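Local coordinates for protein Niban 2 (Homo sapiens, PDB 7CTP) that may help suppress apoptosis and promote melanoma cell invasion, as a PH-domain-containing member of the Niban family found in the cytoplasm and at membranes, at residues Asp2-Ser5 / Thr6-Asp10; Asp272-Tyr275 / His276-Glu280; Gln129-Glu132 / Leu133-Asn136. All coordinates share one frame; numbering follows the deposited sequence.

Contact 1 of 3, residues Asp2-Ser5 / Thr6-Asp10; sequences DVLS and THLDD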
ATOM      1  N   ASP A   2     -33.542  12.079  11.392  1.00 63.63           N
ATOM      2  CA  ASP A   2     -32.352  12.377  10.613  1.00 52.23           C
ATOM      3  C   ASP A   2     -32.120  11.290   9.563  1.00 53.90           C
ATOM      4  O   ASP A   2     -32.852  10.298   9.473  1.00 44.92           O
ATOM      5  CB  ASP A   2     -31.138  12.526  11.525  1.00 53.76           C
ATOM      6  CG  ASP A   2     -30.794  11.247  12.257  1.00 58.86           C
ATOM      7  OD1 ASP A   2     -30.262  10.318  11.615  1.00 59.56           O
ATOM      8  OD2 ASP A   2     -31.068  11.165  13.471  1.00 68.30           O
ATOM      9  N   VAL A   3     -31.077  11.495   8.758  1.00 44.23           N
ATOM     10  CA  VAL A   3     -30.851  10.626   7.608  1.00 47.25           C
ATOM     11  C   VAL A   3     -30.494   9.214   8.058  1.00 35.79           C
ATOM     12  O   VAL A   3     -30.942   8.225   7.462  1.00 36.21           O
ATOM     13  CB  VAL A   3     -29.766  11.230   6.695  1.00 52.14           C
ATOM     14  CG1 VAL A   3     -28.512  11.537   7.497  1.00 48.10           C
ATOM     15  CG2 VAL A   3     -29.460  10.286   5.536  1.00 42.81           C
ATOM     16  N   LEU A   4     -29.687   9.094   9.112  1.00 34.83           N
ATOM     17  CA  LEU A   4     -29.228   7.776   9.541  1.00 26.67           C
ATOM     18  C   LEU A   4     -30.335   7.012  10.257  1.00 35.34           C
ATOM     19  O   LEU A   4     -30.492   5.803  10.057  1.00 29.91           O
ATOM     20  CB  LEU A   4     -27.993   7.918  10.435  1.00 31.78           C
ATOM     21  CG  LEU A   4     -26.721   8.465   9.782  1.00 31.21           C
ATOM     22  CD1 LEU A   4     -25.552   8.411  10.741  1.00 37.74           C
ATOM     23  CD2 LEU A   4     -26.382   7.729   8.482  1.00 31.99           C
ATOM     24  N   SER A   5     -31.128   7.699  11.080  1.00 34.72           N
ATOM     25  CA  SER A   5     -32.195   7.007  11.791  1.00 35.35           C
ATOM     26  C   SER A   5     -33.289   6.573  10.831  1.00 31.06           C
ATOM     27  O   SER A   5     -33.942   5.548  11.057  1.00 35.65           O
ATOM     28  CB  SER A   5     -32.774   7.897  12.888  1.00 40.51           C
ATOM     29  OG  SER A   5     -33.292   9.094  12.333  1.00 50.12           O
ATOM     30  N   THR A   6     -33.476   7.320   9.743  1.00 35.34           N
ATOM     31  CA  THR A   6     -34.514   6.996   8.773  1.00 38.46           C
ATOM     32  C   THR A   6     -34.103   5.833   7.883  1.00 37.41           C
ATOM     33  O   THR A   6     -34.858   4.869   7.721  1.00 37.60           O
ATOM     34  CB  THR A   6     -34.838   8.216   7.918  1.00 41.89           C
ATOM     35  OG1 THR A   6     -35.235   9.296   8.769  1.00 46.20           O
ATOM     36  CG2 THR A   6     -35.970   7.888   6.942  1.00 40.13           C
ATOM     37  N   HIS A   7     -32.905   5.901   7.304  1.00 31.73           N
ATOM     38  CA  HIS A   7     -32.521   4.955   6.269  1.00 29.23           C
ATOM     39  C   HIS A   7     -31.646   3.822   6.772  1.00 34.48           C
ATOM     40  O   HIS A   7     -31.603   2.765   6.129  1.00 34.44           O
ATOM     41  CB  HIS A   7     -31.819   5.689   5.126  1.00 30.14           C
ATOM     42  CG  HIS A   7     -32.661   6.761   4.510  1.00 32.91           C
ATOM     43  ND1 HIS A   7     -33.843   6.488   3.856  1.00 41.38           N
ATOM     44  CD2 HIS A   7     -32.511   8.107   4.477  1.00 41.67           C
ATOM     45  CE1 HIS A   7     -34.379   7.620   3.433  1.00 35.69           C
ATOM     46  NE2 HIS A   7     -33.588   8.616   3.795  1.00 38.64           N
ATOM     47  N   LEU A   8     -30.968   3.990   7.900  1.00 25.72           N
ATOM     48  CA  LEU A   8     -30.293   2.841   8.492  1.00 25.35           C
ATOM     49  C   LEU A   8     -30.990   2.429   9.781  1.00 25.22           C
ATOM     50  O   LEU A   8     -30.365   2.379  10.847  1.00 24.40           O
ATOM     51  CB  LEU A   8     -28.809   3.144   8.740  1.00 24.66           C
ATOM     52  CG  LEU A   8     -27.999   3.419   7.478  1.00 27.43           C
ATOM     53  CD1 LEU A   8     -26.565   3.782   7.812  1.00 23.99           C
ATOM     54  CD2 LEU A   8     -28.038   2.207   6.557  1.00 25.92           C
ATOM     55  N   ASP A   9     -32.283   2.111   9.695  1.00 26.52           N
ATOM     56  CA  ASP A   9     -32.984   1.605  10.864  1.00 28.43           C
ATOM     57  C   ASP A   9     -32.510   0.188  11.188  1.00 28.82           C
ATOM     58  O   ASP A   9     -31.670  -0.395  10.496  1.00 24.52           O
ATOM     59  CB  ASP A   9     -34.507   1.677  10.675  1.00 28.61           C
ATOM     60  CG  ASP A   9     -35.038   0.765   9.572  1.00 37.14           C
ATOM     61  OD1 ASP A   9     -34.297  -0.081   9.031  1.00 28.92           O
ATOM     62  OD2 ASP A   9     -36.237   0.910   9.239  1.00 36.13           O
ATOM     63  N   ASP A  10     -33.036  -0.360  12.283  1.00 26.27           N
ATOM     64  CA  ASP A  10     -32.555  -1.658  12.748  1.00 25.64           C
ATOM     65  C   ASP A  10     -32.730  -2.735  11.684  1.00 25.00           C
ATOM     66  O   ASP A  10     -31.849  -3.583  11.504  1.00 24.03           O
ATOM     67  CB  ASP A  10     -33.269  -2.056  14.036  1.00 29.49           C
ATOM     68  CG  ASP A  10     -32.687  -1.372  15.259  1.00 34.65           C
ATOM     69  OD1 ASP A  10     -31.693  -0.630  15.117  1.00 34.34           O
ATOM     70  OD2 ASP A  10     -33.229  -1.584  16.359  1.00 40.16           O
TER

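Contact 2 of 3, residues Asp272-Tyr275 / His276-Glu280; sequences DAVY and HMVYE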
ATOM      1  N   ASP A 272     -20.588   6.314   5.177  1.00 20.60           N
ATOM      2  CA  ASP A 272     -19.664   6.281   6.309  1.00 21.88           C
ATOM      3  C   ASP A 272     -20.209   5.433   7.448  1.00 19.66           C
ATOM      4  O   ASP A 272     -19.451   4.708   8.109  1.00 19.80           O
ATOM      5  CB  ASP A 272     -19.366   7.684   6.833  1.00 23.78           C
ATOM      6  CG  ASP A 272     -18.421   7.640   8.038  1.00 25.92           C
ATOM      7  OD1 ASP A 272     -17.225   7.344   7.845  1.00 27.71           O
ATOM      8  OD2 ASP A 272     -18.874   7.846   9.179  1.00 31.77           O
ATOM      9  N   ALA A 273     -21.513   5.544   7.721  1.00 20.66           N
ATOM     10  CA  ALA A 273     -22.128   4.749   8.778  1.00 19.89           C
ATOM     11  C   ALA A 273     -22.064   3.261   8.458  1.00 19.04           C
ATOM     12  O   ALA A 273     -21.768   2.446   9.339  1.00 19.98           O
ATOM     13  CB  ALA A 273     -23.575   5.186   9.007  1.00 20.76           C
ATOM     14  N   VAL A 274     -22.327   2.892   7.202  1.00 17.78           N
ATOM     15  CA  VAL A 274     -22.218   1.489   6.810  1.00 18.17           C
ATOM     16  C   VAL A 274     -20.769   1.028   6.877  1.00 19.54           C
ATOM     17  O   VAL A 274     -20.481  -0.089   7.327  1.00 17.45           O
ATOM     18  CB  VAL A 274     -22.826   1.271   5.412  1.00 16.78           C
ATOM     19  CG1 VAL A 274     -22.604  -0.180   4.947  1.00 17.21           C
ATOM     20  CG2 VAL A 274     -24.331   1.596   5.421  1.00 19.81           C
ATOM     21  N   TYR A 275     -19.832   1.877   6.444  1.00 18.10           N
ATOM     22  CA  TYR A 275     -18.418   1.524   6.528  1.00 19.91           C
ATOM     23  C   TYR A 275     -18.013   1.188   7.962  1.00 22.31           C
ATOM     24  O   TYR A 275     -17.289   0.217   8.193  1.00 19.91           O
ATOM     25  CB  TYR A 275     -17.555   2.668   5.977  1.00 18.65           C
ATOM     26  CG  TYR A 275     -16.059   2.410   6.057  1.00 17.08           C
ATOM     27  CD1 TYR A 275     -15.404   1.651   5.084  1.00 19.62           C
ATOM     28  CD2 TYR A 275     -15.302   2.916   7.116  1.00 22.75           C
ATOM     29  CE1 TYR A 275     -14.024   1.406   5.163  1.00 21.30           C
ATOM     30  CE2 TYR A 275     -13.937   2.670   7.212  1.00 27.47           C
ATOM     31  CZ  TYR A 275     -13.302   1.921   6.240  1.00 26.47           C
ATOM     32  OH  TYR A 275     -11.932   1.698   6.355  1.00 26.47           O
ATOM     33  N   HIS A 276     -18.476   1.978   8.939  1.00 18.92           N
ATOM     34  CA  HIS A 276     -18.146   1.703  10.342  1.00 20.45           C
ATOM     35  C   HIS A 276     -18.700   0.359  10.805  1.00 19.76           C
ATOM     36  O   HIS A 276     -18.012  -0.411  11.491  1.00 19.94           O
ATOM     37  CB  HIS A 276     -18.686   2.820  11.238  1.00 26.73           C
ATOM     38  CG  HIS A 276     -18.817   2.419  12.679  1.00 32.25           C
ATOM     39  ND1 HIS A 276     -17.759   2.466  13.563  1.00 37.48           N
ATOM     40  CD2 HIS A 276     -19.871   1.931  13.379  1.00 38.79           C
ATOM     41  CE1 HIS A 276     -18.157   2.038  14.750  1.00 38.39           C
ATOM     42  NE2 HIS A 276     -19.433   1.703  14.665  1.00 38.22           N
ATOM     43  N   MET A 277     -19.963   0.082  10.464  1.00 16.77           N
ATOM     44  CA  MET A 277     -20.608  -1.178  10.818  1.00 16.97           C
ATOM     45  C   MET A 277     -19.863  -2.361  10.212  1.00 20.75           C
ATOM     46  O   MET A 277     -19.603  -3.372  10.881  1.00 19.54           O
ATOM     47  CB  MET A 277     -22.043  -1.119  10.300  1.00 23.53           C
ATOM     48  CG  MET A 277     -23.031  -2.026  10.916  1.00 43.07           C
ATOM     49  SD  MET A 277     -24.525  -1.748   9.933  1.00 37.32           S
ATOM     50  CE  MET A 277     -24.798  -3.440   9.452  1.00 35.92           C
ATOM     51  N   VAL A 278     -19.528  -2.248   8.928  1.00 20.65           N
ATOM     52  CA  VAL A 278     -18.771  -3.292   8.236  1.00 16.65           C
ATOM     53  C   VAL A 278     -17.404  -3.489   8.880  1.00 19.58           C
ATOM     54  O   VAL A 278     -16.946  -4.627   9.073  1.00 18.92           O
ATOM     55  CB  VAL A 278     -18.639  -2.936   6.744  1.00 18.55           C
ATOM     56  CG1 VAL A 278     -17.568  -3.785   6.081  1.00 19.67           C
ATOM     57  CG2 VAL A 278     -19.989  -3.089   6.043  1.00 18.98           C
ATOM     58  N   TYR A 279     -16.706  -2.381   9.170  1.00 16.78           N
ATOM     59  CA  TYR A 279     -15.368  -2.469   9.756  1.00 17.28           C
ATOM     60  C   TYR A 279     -15.389  -3.270  11.051  1.00 18.20           C
ATOM     61  O   TYR A 279     -14.547  -4.155  11.264  1.00 19.08           O
ATOM     62  CB  TYR A 279     -14.810  -1.059   9.996  1.00 19.43           C
ATOM     63  CG  TYR A 279     -13.421  -1.029  10.625  1.00 21.66           C
ATOM     64  CD1 TYR A 279     -13.246  -1.203  12.003  1.00 19.48           C
ATOM     65  CD2 TYR A 279     -12.287  -0.825   9.845  1.00 23.83           C
ATOM     66  CE1 TYR A 279     -11.978  -1.180  12.582  1.00 20.97           C
ATOM     67  CE2 TYR A 279     -11.019  -0.795  10.417  1.00 21.09           C
ATOM     68  CZ  TYR A 279     -10.879  -0.982  11.785  1.00 25.48           C
ATOM     69  OH  TYR A 279      -9.625  -0.954  12.356  1.00 27.18           O
ATOM     70  N   GLU A 280     -16.341  -2.970  11.938  1.00 17.75           N
ATOM     71  CA  GLU A 280     -16.367  -3.686  13.213  1.00 20.21           C
ATOM     72  C   GLU A 280     -16.698  -5.157  13.011  1.00 22.75           C
ATOM     73  O   GLU A 280     -16.123  -6.024  13.679  1.00 20.80           O
ATOM     74  CB  GLU A 280     -17.363  -3.036  14.175  1.00 19.93           C
ATOM     75  CG  GLU A 280     -16.904  -1.665  14.697  1.00 26.14           C
ATOM     76  CD  GLU A 280     -15.537  -1.703  15.375  1.00 32.96           C
ATOM     77  OE1 GLU A 280     -15.244  -2.686  16.092  1.00 37.00           O
ATOM     78  OE2 GLU A 280     -14.749  -0.744  15.194  1.00 35.04           O
TER

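Contact 3 of 3, residues Gln129-Glu132 / Leu133-Asn136; sequences QYLE and LIGN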
ATOM      1  N   GLN A 129     -13.026  20.717  -7.707  1.00 23.84           N
ATOM      2  CA  GLN A 129     -12.472  19.382  -7.921  1.00 26.89           C
ATOM      3  C   GLN A 129     -13.213  18.340  -7.103  1.00 23.45           C
ATOM      4  O   GLN A 129     -13.458  17.226  -7.581  1.00 21.90           O
ATOM      5  CB  GLN A 129     -10.996  19.350  -7.537  1.00 27.93           C
ATOM      6  CG  GLN A 129     -10.030  19.810  -8.585  1.00 39.11           C
ATOM      7  CD  GLN A 129      -8.601  19.693  -8.099  1.00 54.76           C
ATOM      8  OE1 GLN A 129      -8.353  19.337  -6.939  1.00 47.58           O
ATOM      9  NE2 GLN A 129      -7.655  19.989  -8.976  1.00 63.47           N
ATOM     10  N   TYR A 130     -13.538  18.676  -5.852  1.00 22.04           N
ATOM     11  CA  TYR A 130     -14.243  17.745  -4.974  1.00 24.31           C
ATOM     12  C   TYR A 130     -15.664  17.501  -5.460  1.00 23.61           C
ATOM     13  O   TYR A 130     -16.124  16.355  -5.522  1.00 22.72           O
ATOM     14  CB  TYR A 130     -14.250  18.285  -3.550  1.00 20.34           C
ATOM     15  CG  TYR A 130     -15.148  17.529  -2.610  1.00 20.93           C
ATOM     16  CD1 TYR A 130     -14.809  16.247  -2.162  1.00 22.90           C
ATOM     17  CD2 TYR A 130     -16.344  18.086  -2.173  1.00 21.98           C
ATOM     18  CE1 TYR A 130     -15.647  15.550  -1.292  1.00 21.54           C
ATOM     19  CE2 TYR A 130     -17.185  17.402  -1.319  1.00 27.43           C
ATOM     20  CZ  TYR A 130     -16.832  16.134  -0.881  1.00 21.70           C
ATOM     21  OH  TYR A 130     -17.682  15.472  -0.031  1.00 25.18           O
ATOM     22  N   LEU A 131     -16.377  18.572  -5.806  1.00 22.82           N
ATOM     23  CA  LEU A 131     -17.741  18.423  -6.303  1.00 19.34           C
ATOM     24  C   LEU A 131     -17.775  17.648  -7.610  1.00 19.28           C
ATOM     25  O   LEU A 131     -18.732  16.914  -7.868  1.00 26.49           O
ATOM     26  CB  LEU A 131     -18.390  19.800  -6.486  1.00 21.89           C
ATOM     27  CG  LEU A 131     -18.630  20.594  -5.195  1.00 28.61           C
ATOM     28  CD1 LEU A 131     -19.249  21.931  -5.544  1.00 29.37           C
ATOM     29  CD2 LEU A 131     -19.514  19.829  -4.225  1.00 29.05           C
ATOM     30  N   GLU A 132     -16.745  17.794  -8.443  1.00 21.00           N
ATOM     31  CA  GLU A 132     -16.674  17.012  -9.671  1.00 20.61           C
ATOM     32  C   GLU A 132     -16.501  15.530  -9.360  1.00 29.15           C
ATOM     33  O   GLU A 132     -17.130  14.671  -9.994  1.00 27.59           O
ATOM     34  CB  GLU A 132     -15.531  17.526 -10.546  1.00 26.68           C
ATOM     35  CG  GLU A 132     -15.388  16.796 -11.866  1.00 30.44           C
ATOM     36  CD  GLU A 132     -14.330  17.397 -12.766  1.00 33.26           C
ATOM     37  OE1 GLU A 132     -13.677  16.606 -13.483  1.00 30.39           O
ATOM     38  OE2 GLU A 132     -14.167  18.648 -12.767  1.00 26.18           O
ATOM     39  N   LEU A 133     -15.687  15.223  -8.351  1.00 24.79           N
ATOM     40  CA  LEU A 133     -15.411  13.834  -7.987  1.00 23.30           C
ATOM     41  C   LEU A 133     -16.653  13.136  -7.441  1.00 28.79           C
ATOM     42  O   LEU A 133     -16.878  11.955  -7.731  1.00 25.98           O
ATOM     43  CB  LEU A 133     -14.267  13.794  -6.974  1.00 23.47           C
ATOM     44  CG  LEU A 133     -13.784  12.443  -6.449  1.00 25.19           C
ATOM     45  CD1 LEU A 133     -13.400  11.545  -7.607  1.00 29.09           C
ATOM     46  CD2 LEU A 133     -12.593  12.676  -5.525  1.00 27.72           C
ATOM     47  N   ILE A 134     -17.483  13.841  -6.660  1.00 23.24           N
ATOM     48  CA  ILE A 134     -18.697  13.225  -6.120  1.00 23.58           C
ATOM     49  C   ILE A 134     -19.923  13.469  -6.989  1.00 27.85           C
ATOM     50  O   ILE A 134     -21.013  12.982  -6.656  1.00 24.90           O
ATOM     51  CB  ILE A 134     -19.008  13.701  -4.688  1.00 23.98           C
ATOM     52  CG1 ILE A 134     -19.335  15.201  -4.665  1.00 26.57           C
ATOM     53  CG2 ILE A 134     -17.851  13.376  -3.752  1.00 28.43           C
ATOM     54  CD1 ILE A 134     -19.969  15.674  -3.366  1.00 30.35           C
ATOM     55  N   GLY A 135     -19.772  14.169  -8.115  1.00 24.68           N
ATOM     56  CA  GLY A 135     -20.939  14.615  -8.861  1.00 23.25           C
ATOM     57  C   GLY A 135     -21.793  13.486  -9.409  1.00 25.17           C
ATOM     58  O   GLY A 135     -23.015  13.627  -9.536  1.00 29.31           O
ATOM     59  N   ASN A 136     -21.169  12.360  -9.763  1.00 24.67           N
ATOM     60  CA  ASN A 136     -21.899  11.230 -10.328  1.00 29.00           C
ATOM     61  C   ASN A 136     -21.993  10.064  -9.353  1.00 30.56           C
ATOM     62  O   ASN A 136     -22.146   8.911  -9.763  1.00 31.43           O
ATOM     63  CB  ASN A 136     -21.262  10.793 -11.647  1.00 27.90           C
ATOM     64  CG  ASN A 136     -21.414  11.850 -12.725  1.00 31.16           C
ATOM     65  OD1 ASN A 136     -22.495  12.019 -13.296  1.00 33.46           O
ATOM     66  ND2 ASN A 136     -20.340  12.581 -12.988  1.00 28.26           N
TER
HETATM   67  O   HOH W   1     -18.173  12.263 -10.825  1.00 31.30           O

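Contact 1 of 3, residues Asp2-Ser5 / Thr6-Asp10
The imidazole of His7 meets Val3 at its edge, where CG2 of Val3 lies in the ring plane, 3.9 Å from CD2 of His7. One face of the same ring carries CG2 of Thr6, 3.8 Å above the plane and over its centre. The side chains of this i/i+4 pair cross at about a right angle, while the neighbour in sequence closes over a face. The stretch is a short N-terminal helix, residues 3-7, with Asp2 as its N-cap. The evidence for the cap is OD1 of Asp2, which accepts from N of Ser5 at 2.8 Å along a nearly straight N-H (163°); the donor meets it from above the carboxylate plane, and N of Leu4 adds a weak bond to the same oxygen.

The carbonyl of Asp2 takes more donors still. Its oxygen accepts from N of Thr6, from OG1 of Thr6 and from OG of Ser5, the last coming from above the carbonyl plane. Thr6 can reach back because OG1 stands beside its own backbone N (chi1 -57°), the same torsion that sends CG2 beside the carbonyl carbon and onto His7.

Backbone bonds from His7 to Val3 and from Leu8 to Leu4 complete the helix, and Leu8 is the first residue to leave helical angles. Leu4 and Leu8 lie side by side, pointing the same way, and both touch Ala273 of helix 260-337; Val3 packs on Gln269 and Ile270 of that helix. Asp9 is the N-cap of the next helix, its OD1 accepting from N of Arg12. Between the two leucines the closest approach is methyl to methyl, CD2 of Leu4 to CD1 of Leu8 at 4.0 Å.

Contact 2 of 3, residues Asp272-Tyr275 / His276-Glu280
Along this run Val278 gives its N-H to the carbonyl of Val274, the straightest of four successive i/i+4 bonds. N of Val278 lies 2.9 Å from O of Val274, with 171° at the hydrogen. N of His276, Met277 and Tyr279 bond to O of Asp272, Ala273 and Tyr275, in that order. Of these bonds, the one from N of Met277 to O of Ala273 is the longest at 3.2 Å, and that from N of Tyr279 to O of Tyr275 the shortest at 2.8 Å. The carbonyl of His276 is taken in turn by N of Glu280.

This unbroken series of i/i+4 bonds is an interior run of alpha helix, about two and a half turns of the long helix 260-337. Carbon atoms crowd the same acceptors: CG2 of Val278 comes 3.3 Å from O of Val274, and CB of Tyr279 sits equally close to O of Tyr275. CG2 of Val278 reaches that carbonyl because it stands beside its own backbone N, with CG1 anti to that nitrogen (chi1 165°). The same methyl lies 4.1 Å from CG1 of Val274, a looser apolar contact between buried side chains.

Outside it, OD1 of Asp272 accepts a weak bond from N of Arg167. Tyr275 and Tyr279 both touch Ser237 of helix 232-252, whereas Met277 packs on Arg13, Ile16 and Ala17 and Val278 on Thr20, all four on helix 10-48.

Contact 3 of 3, residues Gln129-Glu132 / Leu133-Asn136
Ile134 sets two methyls against the phenol ring of Tyr130, one helical turn earlier. CD1 of Ile134 is 3.9 Å from CE2 of Tyr130, and CG2 of Ile134 is 4.0 Å from CE1 of Tyr130; both branches lie on the same side of the ring, CD1 nearer its CE2 side and CG2 nearer CE1, and the side chains cross obliquely. The torsions explain the pairing. Tyr130 has CG trans to its N (chi1 170°), which sends the ring along the helix toward the later turn. In Ile134, CG1 sits between backbone N and carbonyl carbon (chi1 65°), close to O of Tyr130 at 3.5 Å, and the chain then extends (chi2 166°) to carry CD1 toward the ring. That methyl also lies 4.3 Å from CD2 of Leu131.

Backbone bonds run from N of Leu133 to O of Gln129 and from N of Ile134 to O of Tyr130. N of Gly135 makes a weak i/i+3 bond to O of Glu132, 3.3 Å away. A water bridges O of Glu132, to which it donates at 2.8 Å, and ND2 of Asn136, from which it accepts.

The phenol oxygen of Tyr130 is hydrogen-bonded to OH of Tyr170 and ND1 of His168, and its ring meets that of Tyr170 edge-to-face. Within the PH domain, helix 127-134 lies against strand 157-162, where Tyr130, Leu133 and Ile134 all touch Trp162. Helix 260-337 is met as well, by Tyr130 on Ile268, Leu131 on Gln261 and Ile134 on Gln264.

From the N terminus, contact 1 comes first, then residues 129-136 (contact 3), then residues 272-280 (contact 2). Each joins adjacent segments of one continuous stretch, so none closes a long loop, and the three run in series without nesting or crossing. Contacts 1 and 2 touch in space although far apart in sequence: CD1 of Leu8 is 3.5 Å from CB of Ala273, and CD2 of Leu8 is 3.9 Å from CG2 of Val274. Contact 3 touches neither; its nearest atoms are about 11 Å from contact 2 and about 14 Å from contact 1. In this construct, lacking the protein's C-terminal part, helix 260-337 joins all three, linking the N-terminal helix to the PH domain.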